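Local coordinates for designed protein 5L6HC3_1 (PDB 5IZS) that self-assembles as a de novo designed helical-hairpin homotrimer whose assembly specificity was designed to come from hydrogen-bond networks, at residues A8-L13 / E75-I80; R19-A24 / E64-E69. All coordinates share one frame; numbering follows the deposited sequence.

Interaction 1: A8-L13 / E75-I80; sequences ADLQRL and EESRYI
L10 and L13, one helical turn apart on helix 6-41, reach across to S77 and I80 on helix 45-82. The L10 and I80 side chains run past each other in opposite directions, flank to flank. L10 CG lies 3.8 Å from I80 CG2, and L10 CD2 lies 3.8 Å from I80 CD1. L10 has CG anti to the carbonyl carbon (chi1 -83°), which swings the branch nearer to the partner helix than its CB bond alone would. In L13, CG is instead anti to the backbone N (chi1 -169°), and its CB already points toward the other helix. CD2 of both leucines closes on the hydroxyl of S77, with S77 OG 3.3 Å from L10 CD2 and 3.2 Å from L13 CD2. L13 CD2 also rests on E76 CB, at 3.8 Å. The two segments are antiparallel, at 177°, with axes 10.2 Å apart. They are the two arms of a helical hairpin, and three such hairpins make the six-helix bundle. L10 and S77 are level with each other, their CA atoms 6.3 Å apart. The hydroxyl of S77 is buried but has polar partners. It is hydrogen-bonded to the backbone O of A73 one turn earlier and to Q11 NE2 of the third subunit. The CD2 methyls of L10 and L13 therefore pack against a member of an intersubunit polar network, of the kind the design was built around. An alanine here in place of L10 would lose the branch lying along I80 and would probably loosen the apolar packing beside the S77 hydroxyl. On the outer side, the carboxylate of E76 is held by a salt bridge to R72, and D9 CB lies near I80 CD1.

Interaction 2: R19-A24 / E64-E69; sequences RKLLEA and EEAEEE
K20 leaves its helix with CG anti to the backbone N, then bends at chi2 (51°) and runs extended to NZ. E69 is bent at its own chi2 (82°), so its carboxylate turns back beside the start of the lysine chain. The two chains cross obliquely, and they meet mainly through carbons: K20 CG lies 3.8 Å from E69 CG. The carboxylate oxygen E69 OE2 also comes within 3.9 Å of K20 CB. The ammonium group is carried past E69 toward E23 and E65. K20 NZ makes a salt bridge to E23 OE2 on its own helix, 3.3 Å long, with weak hydrogen-bond geometry. E65 OE1 is 4.3 Å from K20 NZ, too far for a salt bridge. That oxygen is bound by R27 of helix 6-41 instead. Beside this polar margin lies a small apolar patch. L21, with CG anti to the carbonyl carbon (chi1 -81°), sends CD2 to 3.8 Å from A66 CB. A24 CB lies 4.3 Å from A66 CB. A66 CB thus touches two residues of helix 6-41, and A66 lies level with L21. The segments are antiparallel, with axes 9.9 Å apart, and form the middle of the helical hairpin. L22 of the third subunit packs on both L21 and A66, so the patch continues into the trimer interface. The contact is therefore divided by chemistry: L21 and A66 lie beside the trimer interface, while K20, E65 and E69 form a charged margin. K20 takes part in both ways: its methylenes pack on E69 and its charge pairs with E23. The nearby carboxylate of E65 may add a modest favourable field at the ammonium, partly offset by R27 of the opposite helix, with which E65 itself is paired.

How the interactions relate
The chain enters helix 6-41 at the N terminus and passes first through 8-13, then through 19-24. It turns round after residue 41 and returns along helix 45-82. On the way back 64-69 meets 19-24, closing interaction 2 over 39 intervening residues. Further on, 75-80 meets 8-13 and closes interaction 1 over 61. The smaller loop lies wholly within the larger, and the two do not cross. Both tie the same two helices together. Interaction 2 does so near the centre of the chain, and interaction 1 near the open end of the hairpin. Their centres are about 17 Å apart, and they do not touch.

Interaction 1: A8-L13 / E75-I80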
ATOM      1  N   ALA C   8     -21.120  -3.088  14.094  1.00 45.85           N
ATOM      2  CA  ALA C   8     -20.538  -4.340  13.618  1.00 47.14           C
ATOM      3  C   ALA C   8     -20.515  -4.389  12.093  1.00 47.17           C
ATOM      4  O   ALA C   8     -19.603  -4.962  11.494  1.00 46.11           O
ATOM      5  CB  ALA C   8     -21.306  -5.530  14.174  1.00 47.10           C
ATOM      6  N   ASP C   9     -21.524  -3.782  11.473  1.00 43.34           N
ATOM      7  CA  ASP C   9     -21.620  -3.735  10.017  1.00 43.74           C
ATOM      8  C   ASP C   9     -20.678  -2.693   9.432  1.00 36.71           C
ATOM      9  O   ASP C   9     -20.125  -2.882   8.351  1.00 33.88           O
ATOM     10  CB  ASP C   9     -23.053  -3.447   9.577  1.00 52.87           C
ATOM     11  CG  ASP C   9     -23.982  -4.614   9.827  1.00 62.24           C
ATOM     12  OD1 ASP C   9     -23.487  -5.759   9.918  1.00 64.49           O
ATOM     13  OD2 ASP C   9     -25.206  -4.389   9.931  1.00 66.32           O
ATOM     14  N   LEU C  10     -20.510  -1.585  10.147  1.00 37.48           N
ATOM     15  CA  LEU C  10     -19.527  -0.578   9.772  1.00 36.01           C
ATOM     16  C   LEU C  10     -18.124  -1.160   9.860  1.00 42.75           C
ATOM     17  O   LEU C  10     -17.242  -0.826   9.065  1.00 48.41           O
ATOM     18  CB  LEU C  10     -19.648   0.651  10.672  1.00 33.15           C
ATOM     19  CG  LEU C  10     -20.717   1.657  10.255  1.00 34.10           C
ATOM     20  CD1 LEU C  10     -20.862   2.761  11.287  1.00 32.53           C
ATOM     21  CD2 LEU C  10     -20.357   2.236   8.901  1.00 33.56           C
ATOM     22  N   GLN C  11     -17.934  -2.041  10.835  1.00 40.69           N
ATOM     23  CA  GLN C  11     -16.641  -2.662  11.072  1.00 40.62           C
ATOM     24  C   GLN C  11     -16.227  -3.579   9.920  1.00 42.59           C
ATOM     25  O   GLN C  11     -15.088  -3.518   9.459  1.00 42.64           O
ATOM     26  CB  GLN C  11     -16.666  -3.443  12.386  1.00 40.56           C
ATOM     27  CG  GLN C  11     -15.320  -4.010  12.791  1.00 44.28           C
ATOM     28  CD  GLN C  11     -14.323  -2.939  13.193  1.00 48.73           C
ATOM     29  OE1 GLN C  11     -14.689  -1.788  13.430  1.00 53.14           O
ATOM     30  NE2 GLN C  11     -13.051  -3.316  13.272  1.00 45.30           N
ATOM     31  N   ARG C  12     -17.149  -4.419   9.455  1.00 41.57           N
ATOM     32  CA  ARG C  12     -16.859  -5.342   8.358  1.00 42.41           C
ATOM     33  C   ARG C  12     -16.596  -4.571   7.062  1.00 38.16           C
ATOM     34  O   ARG C  12     -15.824  -5.014   6.212  1.00 34.90           O
ATOM     35  CB  ARG C  12     -18.005  -6.343   8.169  1.00 50.83           C
ATOM     36  CG  ARG C  12     -17.644  -7.552   7.309  1.00 60.87           C
ATOM     37  CD  ARG C  12     -18.850  -8.452   7.017  1.00 71.29           C
ATOM     38  NE  ARG C  12     -19.111  -9.437   8.065  1.00 79.94           N
ATOM     39  CZ  ARG C  12     -20.242  -9.506   8.762  1.00 85.90           C
ATOM     40  NH1 ARG C  12     -21.225  -8.647   8.530  1.00 87.85           N
ATOM     41  NH2 ARG C  12     -20.391 -10.438   9.694  1.00 88.07           N
ATOM     42  N   LEU C  13     -17.233  -3.407   6.934  1.00 40.72           N
ATOM     43  CA  LEU C  13     -16.990  -2.503   5.814  1.00 36.27           C
ATOM     44  C   LEU C  13     -15.518  -2.091   5.797  1.00 36.18           C
ATOM     45  O   LEU C  13     -14.887  -2.061   4.743  1.00 32.31           O
ATOM     46  CB  LEU C  13     -17.906  -1.276   5.912  1.00 41.35           C
ATOM     47  CG  LEU C  13     -18.028  -0.311   4.729  1.00 43.67           C
ATOM     48  CD1 LEU C  13     -18.264  -1.068   3.435  1.00 45.90           C
ATOM     49  CD2 LEU C  13     -19.162   0.678   4.977  1.00 37.75           C
ATOM     50  N   GLU C  75     -19.900   6.174   1.440  1.00 31.04           N
ATOM     51  CA  GLU C  75     -21.327   6.343   1.185  1.00 31.48           C
ATOM     52  C   GLU C  75     -22.151   5.277   1.902  1.00 31.13           C
ATOM     53  O   GLU C  75     -23.213   5.571   2.450  1.00 34.14           O
ATOM     54  CB  GLU C  75     -21.617   6.309  -0.315  1.00 37.15           C
ATOM     55  CG  GLU C  75     -23.059   6.642  -0.682  1.00 45.31           C
ATOM     56  CD  GLU C  75     -23.974   5.428  -0.653  1.00 49.29           C
ATOM     57  OE1 GLU C  75     -23.469   4.299  -0.472  1.00 52.27           O
ATOM     58  OE2 GLU C  75     -25.201   5.600  -0.808  1.00 53.42           O
ATOM     59  N   GLU C  76     -21.672   4.037   1.872  1.00 30.60           N
ATOM     60  CA  GLU C  76     -22.360   2.941   2.548  1.00 31.53           C
ATOM     61  C   GLU C  76     -22.394   3.191   4.051  1.00 31.39           C
ATOM     62  O   GLU C  76     -23.366   2.851   4.725  1.00 27.31           O
ATOM     63  CB  GLU C  76     -21.687   1.599   2.251  1.00 38.18           C
ATOM     64  CG  GLU C  76     -21.985   1.035   0.869  1.00 46.46           C
ATOM     65  CD  GLU C  76     -21.574  -0.421   0.738  1.00 51.80           C
ATOM     66  OE1 GLU C  76     -22.080  -1.255   1.520  1.00 56.63           O
ATOM     67  OE2 GLU C  76     -20.736  -0.730  -0.135  1.00 51.74           O
ATOM     68  N   SER C  77     -21.329   3.803   4.564  1.00 30.82           N
ATOM     69  CA  SER C  77     -21.243   4.146   5.980  1.00 32.02           C
ATOM     70  C   SER C  77     -22.293   5.178   6.370  1.00 36.08           C
ATOM     71  O   SER C  77     -22.938   5.054   7.411  1.00 31.20           O
ATOM     72  CB  SER C  77     -19.852   4.669   6.324  1.00 33.30           C
ATOM     73  OG  SER C  77     -18.890   3.630   6.259  1.00 33.49           O
ATOM     74  N   ARG C  78     -22.447   6.202   5.534  1.00 37.14           N
ATOM     75  CA  ARG C  78     -23.481   7.211   5.736  1.00 41.47           C
ATOM     76  C   ARG C  78     -24.853   6.563   5.851  1.00 44.28           C
ATOM     77  O   ARG C  78     -25.637   6.889   6.736  1.00 44.03           O
ATOM     78  CB  ARG C  78     -23.515   8.212   4.585  1.00 43.45           C
ATOM     79  CG  ARG C  78     -22.324   9.133   4.427  1.00 47.50           C
ATOM     80  CD  ARG C  78     -22.619  10.143   3.314  1.00 55.19           C
ATOM     81  NE  ARG C  78     -23.374   9.537   2.213  1.00 58.25           N
ATOM     82  CZ  ARG C  78     -24.668   9.745   1.977  1.00 59.30           C
ATOM     83  NH1 ARG C  78     -25.368  10.555   2.762  1.00 61.17           N
ATOM     84  NH2 ARG C  78     -25.264   9.141   0.955  1.00 56.08           N
ATOM     85  N   TYR C  79     -25.135   5.654   4.924  1.00 43.01           N
ATOM     86  CA  TYR C  79     -26.413   4.954   4.871  1.00 42.16           C
ATOM     87  C   TYR C  79     -26.727   4.226   6.174  1.00 44.63           C
ATOM     88  O   TYR C  79     -27.878   4.167   6.614  1.00 42.72           O
ATOM     89  CB  TYR C  79     -26.407   3.962   3.711  1.00 36.18           C
ATOM     90  CG  TYR C  79     -27.554   2.989   3.740  1.00 35.44           C
ATOM     91  CD1 TYR C  79     -28.842   3.405   3.441  1.00 41.53           C
ATOM     92  CD2 TYR C  79     -27.351   1.654   4.063  1.00 35.81           C
ATOM     93  CE1 TYR C  79     -29.903   2.519   3.466  1.00 38.39           C
ATOM     94  CE2 TYR C  79     -28.407   0.757   4.088  1.00 36.74           C
ATOM     95  CZ  TYR C  79     -29.681   1.196   3.788  1.00 34.29           C
ATOM     96  OH  TYR C  79     -30.737   0.311   3.812  1.00 31.53           O
ATOM     97  N   ILE C  80     -25.684   3.677   6.782  1.00 47.43           N
ATOM     98  CA  ILE C  80     -25.802   2.890   8.001  1.00 49.01           C
ATOM     99  C   ILE C  80     -26.097   3.782   9.215  1.00 54.13           C
ATOM    100  O   ILE C  80     -26.591   3.311  10.232  1.00 57.70           O
ATOM    101  CB  ILE C  80     -24.508   2.053   8.218  1.00 46.35           C
ATOM    102  CG1 ILE C  80     -24.384   0.996   7.120  1.00 45.12           C
ATOM    103  CG2 ILE C  80     -24.490   1.358   9.569  1.00 48.23           C
ATOM    104  CD1 ILE C  80     -23.065   0.261   7.123  1.00 42.38           C
TER

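Interaction 2: R19-A24 / E64-E69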
ATOM      1  N   ARG C  19      -8.765  -5.026   2.968  1.00 26.73           N
ATOM      2  CA  ARG C  19      -8.467  -6.103   2.024  1.00 30.12           C
ATOM      3  C   ARG C  19      -8.258  -5.582   0.605  1.00 28.81           C
ATOM      4  O   ARG C  19      -7.296  -5.954  -0.066  1.00 30.39           O
ATOM      5  CB  ARG C  19      -9.586  -7.146   2.019  1.00 32.38           C
ATOM      6  CG  ARG C  19      -9.646  -8.033   3.255  1.00 39.75           C
ATOM      7  CD  ARG C  19     -10.084  -9.447   2.881  1.00 47.81           C
ATOM      8  NE  ARG C  19     -10.622 -10.185   4.021  1.00 56.65           N
ATOM      9  CZ  ARG C  19      -9.883 -10.841   4.910  1.00 63.53           C
ATOM     10  NH1 ARG C  19      -8.561 -10.855   4.801  1.00 69.48           N
ATOM     11  NH2 ARG C  19     -10.468 -11.482   5.913  1.00 60.69           N
ATOM     12  N   LYS C  20      -9.171  -4.725   0.154  1.00 30.28           N
ATOM     13  CA  LYS C  20      -9.112  -4.181  -1.199  1.00 32.12           C
ATOM     14  C   LYS C  20      -7.840  -3.365  -1.398  1.00 27.78           C
ATOM     15  O   LYS C  20      -7.201  -3.446  -2.446  1.00 24.93           O
ATOM     16  CB  LYS C  20     -10.343  -3.321  -1.493  1.00 36.25           C
ATOM     17  CG  LYS C  20     -10.363  -2.724  -2.895  1.00 40.62           C
ATOM     18  CD  LYS C  20     -10.132  -3.784  -3.958  1.00 45.20           C
ATOM     19  CE  LYS C  20     -10.121  -3.184  -5.354  1.00 48.84           C
ATOM     20  NZ  LYS C  20      -9.834  -4.205  -6.399  1.00 51.93           N
ATOM     21  N   LEU C  21      -7.472  -2.589  -0.383  1.00 26.21           N
ATOM     22  CA  LEU C  21      -6.263  -1.778  -0.440  1.00 29.69           C
ATOM     23  C   LEU C  21      -5.012  -2.651  -0.446  1.00 27.39           C
ATOM     24  O   LEU C  21      -4.058  -2.368  -1.166  1.00 23.13           O
ATOM     25  CB  LEU C  21      -6.224  -0.793   0.726  1.00 33.25           C
ATOM     26  CG  LEU C  21      -7.061   0.464   0.483  1.00 38.06           C
ATOM     27  CD1 LEU C  21      -7.047   1.379   1.700  1.00 35.81           C
ATOM     28  CD2 LEU C  21      -6.537   1.188  -0.745  1.00 41.06           C
ATOM     29  N   LEU C  22      -5.024  -3.717   0.350  1.00 28.27           N
ATOM     30  CA  LEU C  22      -3.920  -4.669   0.345  1.00 29.69           C
ATOM     31  C   LEU C  22      -3.839  -5.359  -1.010  1.00 29.98           C
ATOM     32  O   LEU C  22      -2.750  -5.586  -1.541  1.00 34.42           O
ATOM     33  CB  LEU C  22      -4.084  -5.706   1.455  1.00 25.13           C
ATOM     34  CG  LEU C  22      -2.929  -6.702   1.584  1.00 21.96           C
ATOM     35  CD1 LEU C  22      -1.638  -5.982   1.953  1.00 16.26           C
ATOM     36  CD2 LEU C  22      -3.258  -7.786   2.603  1.00 19.61           C
ATOM     37  N   GLU C  23      -5.005  -5.687  -1.560  1.00 23.01           N
ATOM     38  CA  GLU C  23      -5.099  -6.286  -2.884  1.00 24.63           C
ATOM     39  C   GLU C  23      -4.523  -5.340  -3.934  1.00 26.78           C
ATOM     40  O   GLU C  23      -3.875  -5.776  -4.884  1.00 30.63           O
ATOM     41  CB  GLU C  23      -6.550  -6.633  -3.210  1.00 32.04           C
ATOM     42  CG  GLU C  23      -6.755  -7.240  -4.583  1.00 42.94           C
ATOM     43  CD  GLU C  23      -8.195  -7.636  -4.826  1.00 71.71           C
ATOM     44  OE1 GLU C  23      -8.766  -8.344  -3.971  1.00 69.81           O
ATOM     45  OE2 GLU C  23      -8.757  -7.234  -5.868  1.00 71.06           O
ATOM     46  N   ALA C  24      -4.751  -4.043  -3.744  1.00 21.63           N
ATOM     47  CA  ALA C  24      -4.198  -3.024  -4.630  1.00 20.05           C
ATOM     48  C   ALA C  24      -2.677  -2.976  -4.516  1.00 22.52           C
ATOM     49  O   ALA C  24      -1.969  -2.938  -5.520  1.00 28.96           O
ATOM     50  CB  ALA C  24      -4.801  -1.662  -4.313  1.00 21.26           C
ATOM     51  N   GLU C  64      -7.159   4.173  -8.877  1.00 30.42           N
ATOM     52  CA  GLU C  64      -8.498   4.727  -9.065  1.00 33.11           C
ATOM     53  C   GLU C  64      -9.587   3.725  -8.678  1.00 29.92           C
ATOM     54  O   GLU C  64     -10.625   4.108  -8.135  1.00 27.63           O
ATOM     55  CB  GLU C  64      -8.685   5.186 -10.510  1.00 36.89           C
ATOM     56  CG  GLU C  64      -8.154   6.585 -10.764  1.00 42.68           C
ATOM     57  CD  GLU C  64      -7.932   6.871 -12.233  1.00 48.67           C
ATOM     58  OE1 GLU C  64      -8.188   5.973 -13.062  1.00 47.10           O
ATOM     59  OE2 GLU C  64      -7.495   7.995 -12.557  1.00 51.67           O
ATOM     60  N   GLU C  65      -9.344   2.445  -8.950  1.00 27.23           N
ATOM     61  CA  GLU C  65     -10.254   1.386  -8.519  1.00 26.79           C
ATOM     62  C   GLU C  65     -10.378   1.373  -6.999  1.00 22.80           C
ATOM     63  O   GLU C  65     -11.461   1.165  -6.455  1.00 22.01           O
ATOM     64  CB  GLU C  65      -9.780   0.019  -9.016  1.00 24.40           C
ATOM     65  CG  GLU C  65     -10.053  -0.243 -10.487  1.00 32.44           C
ATOM     66  CD  GLU C  65      -9.353  -1.488 -11.004  1.00 42.92           C
ATOM     67  OE1 GLU C  65      -8.921  -2.324 -10.181  1.00 44.46           O
ATOM     68  OE2 GLU C  65      -9.225  -1.625 -12.239  1.00 46.78           O
ATOM     69  N   ALA C  66      -9.262   1.618  -6.319  1.00 23.61           N
ATOM     70  CA  ALA C  66      -9.237   1.618  -4.859  1.00 19.48           C
ATOM     71  C   ALA C  66      -9.885   2.877  -4.287  1.00 22.86           C
ATOM     72  O   ALA C  66     -10.569   2.820  -3.264  1.00 22.43           O
ATOM     73  CB  ALA C  66      -7.809   1.480  -4.355  1.00 20.57           C
ATOM     74  N   GLU C  67      -9.662   4.008  -4.952  1.00 21.58           N
ATOM     75  CA  GLU C  67     -10.286   5.272  -4.571  1.00 29.50           C
ATOM     76  C   GLU C  67     -11.804   5.171  -4.670  1.00 30.74           C
ATOM     77  O   GLU C  67     -12.534   5.760  -3.874  1.00 30.42           O
ATOM     78  CB  GLU C  67      -9.785   6.416  -5.454  1.00 37.64           C
ATOM     79  CG  GLU C  67      -8.328   6.787  -5.252  1.00 42.57           C
ATOM     80  CD  GLU C  67      -7.805   7.713  -6.334  1.00 46.63           C
ATOM     81  OE1 GLU C  67      -8.484   7.862  -7.371  1.00 50.72           O
ATOM     82  OE2 GLU C  67      -6.714   8.292  -6.147  1.00 45.75           O
ATOM     83  N   GLU C  68     -12.270   4.406  -5.652  1.00 29.81           N
ATOM     84  CA  GLU C  68     -13.694   4.264  -5.907  1.00 35.25           C
ATOM     85  C   GLU C  68     -14.366   3.410  -4.835  1.00 30.43           C
ATOM     86  O   GLU C  68     -15.489   3.689  -4.419  1.00 25.12           O
ATOM     87  CB  GLU C  68     -13.919   3.661  -7.294  1.00 44.26           C
ATOM     88  CG  GLU C  68     -15.333   3.838  -7.804  1.00 59.13           C
ATOM     89  CD  GLU C  68     -15.875   5.223  -7.523  1.00 68.75           C
ATOM     90  OE1 GLU C  68     -15.195   6.219  -7.853  1.00 72.94           O
ATOM     91  OE2 GLU C  68     -16.983   5.317  -6.964  1.00 74.97           O
ATOM     92  N   GLU C  69     -13.659   2.379  -4.386  1.00 30.00           N
ATOM     93  CA  GLU C  69     -14.131   1.507  -3.316  1.00 29.35           C
ATOM     94  C   GLU C  69     -14.201   2.257  -1.984  1.00 26.63           C
ATOM     95  O   GLU C  69     -15.077   2.000  -1.158  1.00 28.04           O
ATOM     96  CB  GLU C  69     -13.220   0.281  -3.212  1.00 30.21           C
ATOM     97  CG  GLU C  69     -13.051  -0.300  -1.822  1.00 37.60           C
ATOM     98  CD  GLU C  69     -14.183  -1.224  -1.414  1.00 45.72           C
ATOM     99  OE1 GLU C  69     -15.316  -1.060  -1.914  1.00 52.50           O
ATOM    100  OE2 GLU C  69     -13.931  -2.127  -0.590  1.00 44.08           O
TER